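Avidin (Gallus gallus, PDB 4U46) probably binds small molecules such as sterols, as an engineered receptor built from the biotin-binding protein avidin. Local coordinates at residues A[18-23]-A[35-40]. Numbering follows the deposited sequence.
Unlike the reference sequence in segment 18-23: Met18 (reference Leu), Asn19 (reference Gly), His20 (reference Ser). Unlike the reference sequence in segment 35-40: Ala39 (reference Thr), Thr40 (reference Ala).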
# COMPACT_ATOMS: atom_id res chain seq x y z
N MET A 18 -14.93 14.04 -8.39
CA MET A 18 -15.38 13.96 -7.02
C MET A 18 -15.23 15.34 -6.45
O MET A 18 -15.80 16.31 -6.97
CB MET A 18 -14.52 12.97 -6.20
CG MET A 18 -14.29 11.66 -6.87
SD MET A 18 -15.90 11.05 -7.33
CE MET A 18 -16.35 10.16 -5.84
N ASN A 19 -14.43 15.44 -5.41
CA ASN A 19 -14.15 16.71 -4.81
C ASN A 19 -12.71 17.19 -5.08
O ASN A 19 -12.22 18.04 -4.32
CB ASN A 19 -14.45 16.65 -3.31
CG ASN A 19 -13.69 15.54 -2.59
OD1 ASN A 19 -12.65 15.79 -1.99
ND2 ASN A 19 -14.21 14.31 -2.65
N HIS A 20 -12.03 16.68 -6.12
CA HIS A 20 -10.63 17.11 -6.38
C HIS A 20 -10.40 17.56 -7.79
O HIS A 20 -10.85 16.90 -8.73
CB HIS A 20 -9.63 16.00 -6.13
CG HIS A 20 -9.58 15.51 -4.73
ND1 HIS A 20 -8.68 14.56 -4.31
CD2 HIS A 20 -10.32 15.83 -3.65
CE1 HIS A 20 -8.86 14.32 -3.02
NE2 HIS A 20 -9.86 15.08 -2.60
N ASN A 21 -9.68 18.68 -7.92
CA ASN A 21 -9.12 19.15 -9.17
C ASN A 21 -7.61 19.40 -9.01
O ASN A 21 -7.11 19.66 -7.90
CB ASN A 21 -9.76 20.44 -9.63
CG ASN A 21 -11.27 20.31 -9.92
OD1 ASN A 21 -11.93 21.31 -10.08
ND2 ASN A 21 -11.80 19.10 -10.00
N MET A 22 -6.88 19.30 -10.09
CA MET A 22 -5.54 19.80 -10.05
C MET A 22 -5.17 20.43 -11.36
O MET A 22 -5.77 20.18 -12.42
CB MET A 22 -4.51 18.77 -9.54
CG MET A 22 -4.52 17.44 -10.19
SD MET A 22 -3.08 16.36 -9.83
CE MET A 22 -3.33 15.35 -11.30
N THR A 23 -4.21 21.32 -11.27
CA THR A 23 -3.72 22.02 -12.38
C THR A 23 -2.23 21.83 -12.36
O THR A 23 -1.56 22.16 -11.36
CB THR A 23 -4.06 23.52 -12.28
OG1 THR A 23 -5.48 23.68 -12.37
CG2 THR A 23 -3.40 24.29 -13.40
N GLY A 35 2.37 22.37 -9.79
CA GLY A 35 0.98 22.65 -10.00
C GLY A 35 0.30 22.91 -8.69
O GLY A 35 0.96 23.21 -7.69
N THR A 36 -1.02 22.76 -8.71
CA THR A 36 -1.84 23.03 -7.56
C THR A 36 -2.91 21.98 -7.44
O THR A 36 -3.52 21.57 -8.42
CB THR A 36 -2.45 24.45 -7.66
OG1 THR A 36 -1.38 25.40 -7.80
CG2 THR A 36 -3.21 24.81 -6.37
N TYR A 37 -3.08 21.50 -6.22
CA TYR A 37 -4.10 20.53 -5.89
C TYR A 37 -5.24 21.25 -5.13
O TYR A 37 -5.01 21.90 -4.14
CB TYR A 37 -3.51 19.43 -5.02
CG TYR A 37 -4.28 18.12 -5.11
CD1 TYR A 37 -5.44 17.90 -4.39
CD2 TYR A 37 -3.83 17.09 -5.94
CE1 TYR A 37 -6.13 16.69 -4.46
CE2 TYR A 37 -4.51 15.90 -6.02
CZ TYR A 37 -5.66 15.70 -5.31
OH TYR A 37 -6.29 14.49 -5.42
N ILE A 38 -6.46 21.13 -5.63
CA ILE A 38 -7.60 21.81 -5.08
C ILE A 38 -8.61 20.79 -4.64
O ILE A 38 -9.06 19.96 -5.44
CB ILE A 38 -8.21 22.76 -6.15
CG1 ILE A 38 -7.20 23.85 -6.53
CG2 ILE A 38 -9.52 23.38 -5.68
CD1 ILE A 38 -6.43 23.56 -7.80
N ALA A 39 -8.98 20.84 -3.36
CA ALA A 39 -9.92 19.89 -2.78
C ALA A 39 -10.95 20.60 -1.89
O ALA A 39 -10.71 21.73 -1.39
CB ALA A 39 -9.18 18.85 -1.96
N THR A 40 -12.08 19.93 -1.66
CA THR A 40 -13.09 20.41 -0.69
C THR A 40 -12.72 19.85 0.65
O THR A 40 -12.37 18.68 0.75
CB THR A 40 -14.51 19.88 -0.96
OG1 THR A 40 -14.56 18.47 -0.67
CG2 THR A 40 -14.97 20.14 -2.38
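Ile38 O is held from the facing strand by one hydrogen bond and one CA-H...O contact: Asn21 N reaches it at 2.9 Å in a nearly straight line (168°), and the CA-H of His20 adds the weaker touch. The return bond, Ile38 N to Asn21 O at 2.8 Å, closes the hydrogen-bonded pair, and Thr23 with Thr36 repeats it two residues on. Antiparallel strands 20-24 and 32-40 thus form a hairpin in the avidin β-barrel. At the other end, just ahead of strand 20-24, the bond from Thr40 N to Asn19 O stretches to 3.3 Å.

Side chains of the non-hydrogen-bonded pairs, His20 with Ala39 and Met22 with Tyr37, share one face. With CG anti to its backbone N (chi1 -155°), Tyr37 leans diagonally toward His20, and Tyr37 OH meets His20 ND1 at 2.6 Å at the imidazole edge; this short bond is bent, and either partner could donate. The phenol edge also turns toward the imidazole face in an offset edge-to-face pair, planes 75° apart, while Ala39 CB lies 3.6 Å from His20 CD2. Met22 tucks CG in close to its own main chain, flanked by N and C, then runs extended, placing Met22 SD 4.0 Å from Tyr37 CD2 in an oblique Met-aromatic contact. Phe83 and Val72 also meet the tyrosine. A leucine in place of Tyr37 would remove the hydroxyl and ring, and would probably leave the imidazole less firmly oriented.

His20 differs from the reference sequence whereas Tyr37 does not, so the imidazole–phenol bond probably came with the engineering. This face looks into the barrel, where avidins hold their ligand, so the pair probably lies at or near the pocket, and its proton placement could respond to a bound molecule.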